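AlyGC (Glaciecola chathamensis, PDB 5GKD) probably cleaves the polysaccharide alginate by beta-elimination, as a calcium-containing lyase of polysaccharide lyase family 6. Local coordinates at residues V152-T155 / Q161-H164; H191-D196 / S298-Y303; K440-S445 / A456-G461; E605-E610 / A622-G627. All blocks are in the same frame, centred on the assembly; numbering follows the deposited sequence.

Interaction 1: residues V152-T155 / Q161-H164; sequences VRLT and QNHH. With PO4 (phosphate ion), chain G.
V152 and L154 pack against N162 and H164 in a buried van der Waals contact joining the two ends of the loop between strands 150-152 and 165-167. No hydrogen bond crosses directly. V152 does most of the touching with one branch: CG1 lies anti to the backbone N (chi1 167°) and reaches ND2 of N162 at 3.8 Å, and meets the imidazole of H164 at the edge, 4.0 Å from CD2. L154 approaches the same amide nearly at a right angle, its CD2 3.6 Å from ND2 of N162. OD1 of N162 closes an Asx turn, accepting from H164 N at 2.9 Å and 168° on an in-plane lone pair, and is also bonded to T199 OG1. ND2 is bound by S159 and S197. A water bridges the segments, 3.0 Å from R153 O and 2.8 Å from H164 NE2, while H164 ND1 is bonded to N133 N. R153 turns away and grips a phosphate ion, probably from the crystallisation liquor, through NE to O1 (3.0 Å) and NH2 to O4 (2.6 Å). A leucine here removes both N-H donors, and the ion, left to R94 and Y129, would probably be held less firmly. Within the parallel beta-helix, V152 is bonded through its backbone to R186 and G188 of strand 185-188, while its side chain and that of H164 rest on V128 of strand 124-128.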
loop_
_atom_site.group_PDB
_atom_site.type_symbol
_atom_site.label_atom_id
_atom_site.label_comp_id
_atom_site.label_asym_id
_atom_site.label_seq_id
_atom_site.Cartn_x
_atom_site.Cartn_y
_atom_site.Cartn_z
ATOM N N VAL A 152 -25.510 5.418 -18.106
ATOM C CA VAL A 152 -26.550 4.667 -18.806
ATOM C C VAL A 152 -25.850 3.531 -19.534
ATOM O O VAL A 152 -24.961 3.783 -20.352
ATOM C CB VAL A 152 -27.306 5.553 -19.810
ATOM C CG1 VAL A 152 -28.144 4.701 -20.739
ATOM C CG2 VAL A 152 -28.152 6.581 -19.099
ATOM N N ARG A 153 -26.220 2.296 -19.229
ATOM C CA ARG A 153 -25.628 1.129 -19.866
ATOM C C ARG A 153 -26.424 0.733 -21.096
ATOM O O ARG A 153 -27.643 0.856 -21.131
ATOM C CB ARG A 153 -25.590 -0.082 -18.928
ATOM C CG ARG A 153 -24.586 -0.028 -17.833
ATOM C CD ARG A 153 -23.173 -0.204 -18.347
ATOM N NE ARG A 153 -22.622 -1.547 -18.192
ATOM C CZ ARG A 153 -21.665 -2.017 -18.986
ATOM N NH1 ARG A 153 -21.220 -1.268 -19.989
ATOM N NH2 ARG A 153 -21.164 -3.230 -18.816
ATOM N N LEU A 154 -25.727 0.157 -22.069
ATOM C CA LEU A 154 -26.331 -0.189 -23.349
ATOM C C LEU A 154 -25.986 -1.614 -23.752
ATOM O O LEU A 154 -25.906 -1.930 -24.941
ATOM C CB LEU A 154 -25.869 0.786 -24.422
ATOM C CG LEU A 154 -26.248 2.226 -24.105
ATOM C CD1 LEU A 154 -25.548 3.133 -25.092
ATOM C CD2 LEU A 154 -27.748 2.383 -24.169
ATOM N N THR A 155 -25.769 -2.482 -22.774
ATOM C CA THR A 155 -25.060 -3.714 -23.072
ATOM C C THR A 155 -25.906 -4.696 -23.862
ATOM O O THR A 155 -25.345 -5.541 -24.556
ATOM C CB THR A 155 -24.517 -4.324 -21.781
ATOM O OG1 THR A 155 -25.533 -4.356 -20.792
ATOM C CG2 THR A 155 -23.407 -3.462 -21.263
ATOM N N GLN A 161 -31.992 2.193 -27.178
ATOM C CA GLN A 161 -33.199 2.932 -27.569
ATOM C C GLN A 161 -34.104 3.173 -26.362
ATOM O O GLN A 161 -35.295 2.851 -26.361
ATOM C CB GLN A 161 -33.948 2.197 -28.681
ATOM C CG GLN A 161 -33.078 1.871 -29.865
ATOM C CD GLN A 161 -33.830 1.194 -30.976
ATOM O OE1 GLN A 161 -34.783 1.750 -31.512
ATOM N NE2 GLN A 161 -33.409 -0.021 -31.329
ATOM N N ASN A 162 -33.515 3.734 -25.311
ATOM C CA ASN A 162 -34.173 3.736 -24.013
ATOM C C ASN A 162 -35.084 4.932 -23.797
ATOM O O ASN A 162 -36.069 4.814 -23.072
ATOM C CB ASN A 162 -33.128 3.679 -22.890
ATOM C CG ASN A 162 -31.952 4.648 -23.115
ATOM O OD1 ASN A 162 -32.114 5.869 -23.017
ATOM N ND2 ASN A 162 -30.772 4.099 -23.411
ATOM N N HIS A 163 -34.767 6.086 -24.377
ATOM C CA HIS A 163 -35.488 7.326 -24.080
ATOM C C HIS A 163 -35.483 7.645 -22.591
ATOM O O HIS A 163 -36.421 8.262 -22.081
ATOM C CB HIS A 163 -36.931 7.282 -24.614
ATOM C CG HIS A 163 -37.002 7.165 -26.098
ATOM N ND1 HIS A 163 -36.871 8.249 -26.936
ATOM C CD2 HIS A 163 -37.121 6.083 -26.899
ATOM C CE1 HIS A 163 -36.940 7.843 -28.190
ATOM N NE2 HIS A 163 -37.091 6.533 -28.194
ATOM N N HIS A 164 -34.432 7.233 -21.885
ATOM C CA HIS A 164 -34.303 7.578 -20.476
ATOM C C HIS A 164 -34.285 9.090 -20.318
ATOM O O HIS A 164 -33.804 9.817 -21.187
ATOM C CB HIS A 164 -33.017 6.988 -19.878
ATOM C CG HIS A 164 -33.020 5.494 -19.745
ATOM N ND1 HIS A 164 -34.133 4.776 -19.378
ATOM C CD2 HIS A 164 -32.029 4.586 -19.920
ATOM C CE1 HIS A 164 -33.830 3.490 -19.325
ATOM N NE2 HIS A 164 -32.563 3.347 -19.669
HETATM P P PO4 G . -22.222 -4.647 -15.893
HETATM O O1 PO4 G . -23.374 -3.936 -16.566
HETATM O O2 PO4 G . -22.655 -5.954 -15.260
HETATM O O3 PO4 G . -21.657 -3.717 -14.846
HETATM O O4 PO4 G . -21.156 -4.972 -16.913
HETATM O O HOH W 1 -30.449 1.636 -20.485
#

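Interaction 2: residues H191-D196 / S298-Y303; sequences HHSLTD and SKINRY. With CO3 (carbonate ion), chain J.
I300 joins two loops more than 100 residues apart in sequence by lying on a polar surface, its CD1 3.8 Å from the backbone O of H191 and its CG1 3.9 Å from OG of S193. The one apolar partner is looser, CD1 of L194 standing 4.4 Å from CD1 of I300. With CG1 anti to the backbone N (chi1 -167°), the isoleucine extends straight at the other loop. Beside it a water donates to both sides, at 2.8 Å to S193 OG and 2.7 Å to I300 O, while the serine hydroxyl is also bonded to S190 O. Type I turns, H192 to T195 and K299 to R302, shape the two loops. Further along the second, Y303 points its hydroxyl at a carbonate, probably from the crystallisation liquor, OH to O2 at 2.5 Å. A phenylalanine here lacks the hydroxyl, and the carbonate, left to R240 and R264, would probably be less well fixed on this side. These are loops projecting from the turns of a parallel beta-helix, as in the pectate-lyase-like clan; one of them brings Y303 to the carbonate site whose other residues, E214, R240 and R264, sit on the strands.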
loop_
_atom_site.group_PDB
_atom_site.type_symbol
_atom_site.label_atom_id
_atom_site.label_comp_id
_atom_site.label_asym_id
_atom_site.label_seq_id
_atom_site.Cartn_x
_atom_site.Cartn_y
_atom_site.Cartn_z
ATOM N N HIS A 191 -17.851 0.162 -26.577
ATOM C CA HIS A 191 -18.346 -1.070 -27.200
ATOM C C HIS A 191 -19.700 -0.867 -27.878
ATOM O O HIS A 191 -19.952 -1.409 -28.958
ATOM C CB HIS A 191 -18.452 -2.153 -26.124
ATOM C CG HIS A 191 -18.376 -3.557 -26.631
ATOM N ND1 HIS A 191 -19.399 -4.152 -27.338
ATOM C CD2 HIS A 191 -17.426 -4.509 -26.467
ATOM C CE1 HIS A 191 -19.068 -5.400 -27.621
ATOM N NE2 HIS A 191 -17.876 -5.642 -27.103
ATOM N N HIS A 192 -20.572 -0.067 -27.268
ATOM C CA HIS A 192 -21.950 0.115 -27.695
ATOM C C HIS A 192 -22.229 1.517 -28.234
ATOM O O HIS A 192 -23.393 1.920 -28.324
ATOM C CB HIS A 192 -22.874 -0.207 -26.523
ATOM C CG HIS A 192 -22.645 -1.565 -25.969
ATOM N ND1 HIS A 192 -22.848 -2.708 -26.717
ATOM C CD2 HIS A 192 -22.187 -1.976 -24.767
ATOM C CE1 HIS A 192 -22.544 -3.765 -25.989
ATOM N NE2 HIS A 192 -22.141 -3.349 -24.804
ATOM N N SER A 193 -21.185 2.251 -28.612
ATOM C CA SER A 193 -21.336 3.649 -28.990
ATOM C C SER A 193 -21.977 3.831 -30.354
ATOM O O SER A 193 -22.485 4.917 -30.634
ATOM C CB SER A 193 -19.981 4.354 -28.946
ATOM O OG SER A 193 -19.026 3.668 -29.732
ATOM N N LEU A 194 -22.001 2.804 -31.195
ATOM C CA LEU A 194 -22.696 2.903 -32.474
ATOM C C LEU A 194 -24.175 2.559 -32.368
ATOM O O LEU A 194 -24.886 2.645 -33.367
ATOM C CB LEU A 194 -22.013 2.012 -33.518
ATOM C CG LEU A 194 -20.532 2.363 -33.669
ATOM C CD1 LEU A 194 -19.852 1.530 -34.735
ATOM C CD2 LEU A 194 -20.404 3.848 -33.993
ATOM N N THR A 195 -24.661 2.195 -31.189
ATOM C CA THR A 195 -26.090 1.995 -31.015
ATOM C C THR A 195 -26.725 3.318 -30.613
ATOM O O THR A 195 -26.052 4.220 -30.117
ATOM C CB THR A 195 -26.383 0.921 -29.960
ATOM O OG1 THR A 195 -26.070 1.424 -28.659
ATOM C CG2 THR A 195 -25.546 -0.324 -30.217
ATOM N N ASP A 196 -28.025 3.428 -30.862
ATOM C CA ASP A 196 -28.794 4.627 -30.561
ATOM C C ASP A 196 -29.387 4.502 -29.164
ATOM O O ASP A 196 -30.154 3.575 -28.892
ATOM C CB ASP A 196 -29.919 4.833 -31.573
ATOM C CG ASP A 196 -29.420 5.205 -32.953
ATOM O OD1 ASP A 196 -28.327 5.791 -33.069
ATOM O OD2 ASP A 196 -30.144 4.928 -33.920
ATOM N N SER A 298 -10.203 4.634 -37.280
ATOM C CA SER A 298 -10.057 4.556 -35.835
ATOM C C SER A 298 -10.652 3.268 -35.285
ATOM O O SER A 298 -11.685 2.795 -35.753
ATOM C CB SER A 298 -10.757 5.739 -35.176
ATOM O OG SER A 298 -10.726 5.605 -33.772
ATOM N N LYS A 299 -9.999 2.716 -34.268
ATOM C CA LYS A 299 -10.639 1.690 -33.469
ATOM C C LYS A 299 -11.776 2.297 -32.658
ATOM O O LYS A 299 -11.842 3.508 -32.436
ATOM C CB LYS A 299 -9.625 1.011 -32.553
ATOM C CG LYS A 299 -8.912 -0.130 -33.242
ATOM C CD LYS A 299 -7.423 0.082 -33.292
ATOM C CE LYS A 299 -6.763 -0.240 -31.973
ATOM N NZ LYS A 299 -5.366 -0.715 -32.201
ATOM N N ILE A 300 -12.682 1.430 -32.203
ATOM C CA ILE A 300 -13.959 1.905 -31.689
ATOM C C ILE A 300 -13.791 2.737 -30.429
ATOM O O ILE A 300 -14.662 3.559 -30.117
ATOM C CB ILE A 300 -14.922 0.722 -31.475
ATOM C CG1 ILE A 300 -16.338 1.231 -31.256
ATOM C CG2 ILE A 300 -14.474 -0.149 -30.314
ATOM C CD1 ILE A 300 -17.393 0.147 -31.324
ATOM N N ASN A 301 -12.690 2.563 -29.738
ATOM C CA ASN A 301 -12.419 3.301 -28.530
ATOM C C ASN A 301 -11.361 4.388 -28.585
ATOM O O ASN A 301 -10.912 4.842 -27.582
ATOM C CB ASN A 301 -12.105 2.335 -27.384
ATOM C CG ASN A 301 -10.752 1.679 -27.517
ATOM O OD1 ASN A 301 -10.212 1.592 -28.555
ATOM N ND2 ASN A 301 -10.255 1.201 -26.455
ATOM N N ARG A 302 -10.976 4.790 -29.776
ATOM C CA ARG A 302 -9.985 5.830 -29.970
ATOM C C ARG A 302 -10.602 7.194 -30.294
ATOM O O ARG A 302 -11.198 7.788 -29.454
ATOM C CB ARG A 302 -8.985 5.428 -31.026
ATOM C CG ARG A 302 -7.642 4.982 -30.517
ATOM C CD ARG A 302 -7.235 5.617 -29.208
ATOM N NE ARG A 302 -6.097 6.489 -29.309
ATOM C CZ ARG A 302 -5.522 7.052 -28.278
ATOM N NH1 ARG A 302 -5.968 6.821 -27.076
ATOM N NH2 ARG A 302 -4.496 7.830 -28.451
ATOM N N TYR A 303 -10.450 7.681 -31.508
ATOM C CA TYR A 303 -10.988 8.982 -31.861
ATOM C C TYR A 303 -11.474 9.012 -33.304
ATOM O O TYR A 303 -10.717 8.810 -34.179
ATOM C CB TYR A 303 -9.955 10.088 -31.601
ATOM C CG TYR A 303 -9.496 10.271 -30.171
ATOM C CD1 TYR A 303 -10.198 11.082 -29.305
ATOM C CD2 TYR A 303 -8.379 9.643 -29.694
ATOM C CE1 TYR A 303 -9.783 11.281 -28.048
ATOM C CE2 TYR A 303 -7.962 9.826 -28.412
ATOM C CZ TYR A 303 -8.673 10.630 -27.587
ATOM O OH TYR A 303 -8.260 10.806 -26.329
HETATM C C CO3 J . -10.670 11.004 -23.645
HETATM O O1 CO3 J . -11.515 11.878 -23.175
HETATM O O2 CO3 J . -9.808 11.532 -24.461
HETATM O O3 CO3 J . -10.740 9.691 -23.308
HETATM O O HOH W 2 -16.888 4.624 -31.246
#

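Interaction 3: residues K440-S445 / A456-G461; sequences KHIAVS and ASAETG
K440 starts the segment with its ammonium group in a salt bridge to E459, NZ lying 2.7 Å from OE2. CG sits between the backbone N and the carbonyl carbon (chi1 62°); the chain then runs extended as far as CE and bends at its last torsion (chi4 -86°), which turns NZ onto the carboxylate. E459 comes to meet it with an extended chain, and the two cross at a slant. The same NZ has a second carboxylate partner in D462, whose OD2 also accepts from the backbone N of E459, so that D462 links the lysine to the main chain next to its mate. Both K440 and E459 are exposed, which places the ion pair at the solvent margin of the contact. After H441, I442 points into the contact and supplies its apolar part: CD1 is 3.8 Å from CB of A458 and 4.0 Å from CA of A458. That alanine is the first residue to leave helical geometry after helix 450-457, and it is buried, resting also on L464 and L483. Further along, V444 passes the 456-461 segment and covers T450 and A454 of the helix instead. The backbones of K440, I442 and V444 meanwhile bond to strand 462-466 in a parallel ladder. The return into that strand passes through G461, whose positive phi (93°) would jam a side chain against the preceding carbonyl O. A short helix laid over the first strands in this way is consistent with the N-terminal cap of a parallel beta-helix, here the second of the chain.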
loop_
_atom_site.group_PDB
_atom_site.type_symbol
_atom_site.label_atom_id
_atom_site.label_comp_id
_atom_site.label_asym_id
_atom_site.label_seq_id
_atom_site.Cartn_x
_atom_site.Cartn_y
_atom_site.Cartn_z
ATOM N N LYS A 440 -11.022 28.280 15.253
ATOM C CA LYS A 440 -10.589 29.136 16.346
ATOM C C LYS A 440 -9.095 28.970 16.591
ATOM O O LYS A 440 -8.460 28.018 16.134
ATOM C CB LYS A 440 -11.361 28.815 17.621
ATOM C CG LYS A 440 -11.129 27.399 18.068
ATOM C CD LYS A 440 -11.822 27.096 19.370
ATOM C CE LYS A 440 -11.390 25.730 19.873
ATOM N NZ LYS A 440 -12.219 24.640 19.281
ATOM N N HIS A 441 -8.533 29.906 17.346
ATOM C CA HIS A 441 -7.121 29.866 17.691
ATOM C C HIS A 441 -6.958 29.269 19.079
ATOM O O HIS A 441 -7.697 29.620 20.006
ATOM C CB HIS A 441 -6.499 31.256 17.597
ATOM C CG HIS A 441 -6.456 31.787 16.199
ATOM N ND1 HIS A 441 -5.286 32.161 15.579
ATOM C CD2 HIS A 441 -7.441 31.975 15.289
ATOM C CE1 HIS A 441 -5.552 32.572 14.351
ATOM N NE2 HIS A 441 -6.854 32.469 14.151
ATOM N N ILE A 442 -6.017 28.340 19.200
ATOM C CA ILE A 442 -5.721 27.634 20.439
ATOM C C ILE A 442 -4.254 27.858 20.765
ATOM O O ILE A 442 -3.379 27.573 19.938
ATOM C CB ILE A 442 -6.014 26.129 20.319
ATOM C CG1 ILE A 442 -7.473 25.895 19.941
ATOM C CG2 ILE A 442 -5.654 25.413 21.615
ATOM C CD1 ILE A 442 -7.767 24.466 19.541
ATOM N N ALA A 443 -3.983 28.369 21.958
ATOM C CA ALA A 443 -2.612 28.518 22.413
ATOM C C ALA A 443 -2.089 27.180 22.923
ATOM O O ALA A 443 -2.798 26.448 23.616
ATOM C CB ALA A 443 -2.529 29.580 23.510
ATOM N N VAL A 444 -0.884 26.844 22.554
ATOM C CA VAL A 444 -0.296 25.606 22.960
ATOM C C VAL A 444 1.018 25.944 23.591
ATOM O O VAL A 444 1.640 26.881 23.199
ATOM C CB VAL A 444 -0.040 24.708 21.754
ATOM C CG1 VAL A 444 0.367 23.340 22.206
ATOM C CG2 VAL A 444 -1.257 24.639 20.881
ATOM N N SER A 445 1.445 25.155 24.556
ATOM C CA SER A 445 2.695 25.394 25.217
ATOM C C SER A 445 3.610 24.195 25.240
ATOM O O SER A 445 3.185 23.099 25.066
ATOM C CB SER A 445 2.429 25.818 26.644
ATOM O OG SER A 445 2.300 27.202 26.690
ATOM N N ALA A 456 -5.228 16.596 19.123
ATOM C CA ALA A 456 -6.320 15.652 19.310
ATOM C C ALA A 456 -7.613 16.335 19.736
ATOM O O ALA A 456 -8.696 15.855 19.397
ATOM C CB ALA A 456 -5.924 14.584 20.333
ATOM N N SER A 457 -7.540 17.440 20.474
ATOM C CA SER A 457 -8.765 18.062 20.959
ATOM C C SER A 457 -9.161 19.300 20.173
ATOM O O SER A 457 -10.244 19.843 20.411
ATOM C CB SER A 457 -8.646 18.402 22.443
ATOM O OG SER A 457 -7.608 19.318 22.678
ATOM N N ALA A 458 -8.330 19.748 19.236
ATOM C CA ALA A 458 -8.727 20.815 18.334
ATOM C C ALA A 458 -9.872 20.353 17.427
ATOM O O ALA A 458 -10.126 19.158 17.267
ATOM C CB ALA A 458 -7.538 21.263 17.482
ATOM N N GLU A 459 -10.562 21.322 16.835
ATOM C CA GLU A 459 -11.643 21.089 15.891
ATOM C C GLU A 459 -11.179 21.475 14.496
ATOM O O GLU A 459 -10.187 22.184 14.338
ATOM C CB GLU A 459 -12.893 21.887 16.269
ATOM C CG GLU A 459 -13.583 21.373 17.520
ATOM C CD GLU A 459 -14.588 22.370 18.088
ATOM O OE1 GLU A 459 -15.605 21.922 18.665
ATOM O OE2 GLU A 459 -14.359 23.602 17.958
ATOM N N THR A 460 -11.898 20.988 13.480
ATOM C CA THR A 460 -11.432 21.141 12.107
ATOM C C THR A 460 -11.449 22.611 11.719
ATOM O O THR A 460 -12.407 23.333 12.002
ATOM C CB THR A 460 -12.278 20.290 11.135
ATOM O OG1 THR A 460 -11.574 20.154 9.892
ATOM C CG2 THR A 460 -13.667 20.913 10.853
ATOM N N GLY A 461 -10.367 23.067 11.094
ATOM C CA GLY A 461 -10.209 24.470 10.776
ATOM C C GLY A 461 -9.467 25.284 11.822
ATOM O O GLY A 461 -9.146 26.442 11.557
#

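Interaction 4: residues E605-E610 / A622-G627; sequences EYLTIE and AKVYRG
No flat group lies at a face or an edge where L607 meets A622 and V624; the contact is purely aliphatic. The neighbouring rings work outside it: Y606 bonds through OH to D258 and R234, and Y625 through OH to D598. The setting is the inside of a parallel beta-helix, where strands 606-610 and 622-625 belong to different faces and look at each other across the core. That they are not paired neighbours follows from the closest CA atoms, L607 and A622, being 9.1 Å apart, and from the lack of any hydrogen bond between the segments. Side chains alternate along each strand: L607 and I609 face inward, as do A622 and V624, whereas K623 is turned away. L607 carries the contact through a single methyl group. Its CG stands anti to the backbone N (chi1 -153°), which sends CD1 across the core. Both L607 and A622 also touch M640 of strand 637-641, while A622 and V624 pack on L660 and L662 of strand 660-663, so the next rung continues the same apolar column. E605 forms a salt bridge with R234, and together with Y606 it ties the start of this strand to the N-terminal beta-helix. V624 has a nearly eclipsed chi1 of 3°, and its branch positions deserve caution. CD1 of L607 lies 3.8 Å from CB of A622 and only loosely, at 4.4 Å, from CG1 of V624.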
loop_
_atom_site.group_PDB
_atom_site.type_symbol
_atom_site.label_atom_id
_atom_site.label_comp_id
_atom_site.label_asym_id
_atom_site.label_seq_id
_atom_site.Cartn_x
_atom_site.Cartn_y
_atom_site.Cartn_z
ATOM N N GLU A 605 -1.712 17.335 -7.737
ATOM C CA GLU A 605 -2.186 18.193 -8.813
ATOM C C GLU A 605 -1.275 19.406 -9.008
ATOM O O GLU A 605 -0.867 19.695 -10.133
ATOM C CB GLU A 605 -3.633 18.632 -8.549
ATOM C CG GLU A 605 -4.289 19.343 -9.736
ATOM C CD GLU A 605 -4.495 18.455 -10.961
ATOM O OE1 GLU A 605 -4.385 17.216 -10.860
ATOM O OE2 GLU A 605 -4.781 19.009 -12.042
ATOM N N TYR A 606 -0.960 20.126 -7.929
ATOM C CA TYR A 606 -0.090 21.303 -7.955
ATOM C C TYR A 606 1.012 21.138 -6.922
ATOM O O TYR A 606 0.734 21.130 -5.722
ATOM C CB TYR A 606 -0.861 22.587 -7.656
ATOM C CG TYR A 606 -1.984 22.881 -8.594
ATOM C CD1 TYR A 606 -1.762 23.534 -9.810
ATOM C CD2 TYR A 606 -3.273 22.521 -8.266
ATOM C CE1 TYR A 606 -2.817 23.814 -10.678
ATOM C CE2 TYR A 606 -4.315 22.788 -9.112
ATOM C CZ TYR A 606 -4.085 23.423 -10.313
ATOM O OH TYR A 606 -5.158 23.669 -11.115
ATOM N N LEU A 607 2.252 21.031 -7.383
ATOM C CA LEU A 607 3.432 21.119 -6.534
ATOM C C LEU A 607 4.074 22.484 -6.752
ATOM O O LEU A 607 4.507 22.788 -7.869
ATOM C CB LEU A 607 4.428 20.019 -6.891
ATOM C CG LEU A 607 5.423 19.457 -5.889
ATOM C CD1 LEU A 607 6.715 19.118 -6.582
ATOM C CD2 LEU A 607 5.640 20.318 -4.682
ATOM N N THR A 608 4.152 23.292 -5.696
ATOM C CA THR A 608 4.737 24.627 -5.786
ATOM C C THR A 608 5.788 24.819 -4.700
ATOM O O THR A 608 5.503 24.602 -3.521
ATOM C CB THR A 608 3.662 25.718 -5.670
ATOM O OG1 THR A 608 2.777 25.635 -6.782
ATOM C CG2 THR A 608 4.303 27.101 -5.676
ATOM N N ILE A 609 6.999 25.220 -5.095
ATOM C CA ILE A 609 8.087 25.547 -4.165
ATOM C C ILE A 609 8.676 26.879 -4.604
ATOM O O ILE A 609 9.279 26.963 -5.677
ATOM C CB ILE A 609 9.186 24.472 -4.128
ATOM C CG1 ILE A 609 8.647 23.135 -3.643
ATOM C CG2 ILE A 609 10.314 24.892 -3.217
ATOM C CD1 ILE A 609 9.705 22.051 -3.626
ATOM N N GLU A 610 8.528 27.913 -3.777
ATOM C CA GLU A 610 9.058 29.230 -4.112
ATOM C C GLU A 610 9.795 29.849 -2.927
ATOM O O GLU A 610 9.453 29.608 -1.770
ATOM C CB GLU A 610 7.944 30.184 -4.571
ATOM C CG GLU A 610 7.272 29.786 -5.862
ATOM C CD GLU A 610 6.109 30.697 -6.211
ATOM O OE1 GLU A 610 5.177 30.812 -5.389
ATOM O OE2 GLU A 610 6.136 31.310 -7.300
ATOM N N ALA A 622 12.254 16.633 -5.657
ATOM C CA ALA A 622 10.955 16.049 -5.943
ATOM C C ALA A 622 11.125 14.970 -6.997
ATOM O O ALA A 622 11.879 15.143 -7.956
ATOM C CB ALA A 622 9.952 17.103 -6.428
ATOM N N LYS A 623 10.436 13.858 -6.797
ATOM C CA LYS A 623 10.279 12.823 -7.807
ATOM C C LYS A 623 8.785 12.716 -8.036
ATOM O O LYS A 623 8.048 12.313 -7.131
ATOM C CB LYS A 623 10.856 11.483 -7.341
ATOM C CG LYS A 623 12.210 11.570 -6.661
ATOM C CD LYS A 623 12.798 10.194 -6.448
ATOM C CE LYS A 623 14.301 10.299 -6.188
ATOM N NZ LYS A 623 14.958 8.992 -6.000
ATOM N N VAL A 624 8.315 13.125 -9.203
ATOM C CA VAL A 624 6.884 13.090 -9.437
ATOM C C VAL A 624 6.608 12.401 -10.768
ATOM O O VAL A 624 7.286 12.653 -11.771
ATOM C CB VAL A 624 6.233 14.485 -9.318
ATOM C CG1 VAL A 624 7.250 15.577 -9.067
ATOM C CG2 VAL A 624 5.328 14.771 -10.438
ATOM N N TYR A 625 5.656 11.466 -10.746
ATOM C CA TYR A 625 5.527 10.479 -11.804
ATOM C C TYR A 625 4.064 10.290 -12.174
ATOM O O TYR A 625 3.217 10.098 -11.302
ATOM C CB TYR A 625 6.158 9.149 -11.350
ATOM C CG TYR A 625 6.162 8.062 -12.391
ATOM C CD1 TYR A 625 5.045 7.254 -12.598
ATOM C CD2 TYR A 625 7.296 7.812 -13.139
ATOM C CE1 TYR A 625 5.055 6.257 -13.547
ATOM C CE2 TYR A 625 7.326 6.821 -14.079
ATOM C CZ TYR A 625 6.206 6.045 -14.287
ATOM O OH TYR A 625 6.260 5.068 -15.238
ATOM N N ARG A 626 3.775 10.365 -13.464
ATOM C CA ARG A 626 2.469 10.002 -14.005
ATOM C C ARG A 626 2.746 9.202 -15.265
ATOM O O ARG A 626 3.182 9.764 -16.275
ATOM C CB ARG A 626 1.602 11.233 -14.314
ATOM C CG ARG A 626 0.229 10.891 -14.920
ATOM C CD ARG A 626 -0.537 12.135 -15.404
ATOM N NE ARG A 626 0.084 12.785 -16.562
ATOM C CZ ARG A 626 -0.338 12.652 -17.815
ATOM N NH1 ARG A 626 -1.397 11.910 -18.071
ATOM N NH2 ARG A 626 0.299 13.260 -18.809
ATOM N N GLY A 627 2.512 7.903 -15.210
ATOM C CA GLY A 627 2.873 7.026 -16.299
ATOM C C GLY A 627 1.709 6.592 -17.173
ATOM O O GLY A 627 0.542 6.623 -16.778
#

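How the interactions relate
The four contacts follow one another along the chain without overlap, 1 and 2 in the N-terminal beta-helix and 3 and 4 in the C-terminal one. The centres of interactions 1 and 2 are 15 Å apart. Q161 N probably bonds to D196 O at 2.9 Å, and H192 packs on L154 and T155, so loops of successive turns pack on each other. The centres of interactions 2 and 3 are 55 Å apart. The centres of interactions 3 and 4 are 30 Å apart; strands 441-444 and 606-610 belong to the same set of parallel strands, while 622-625 is on another face. The carbonate and calcium sites thus belong to the N-terminal beta-helix, whereas 3 and 4 are structural packing in the second.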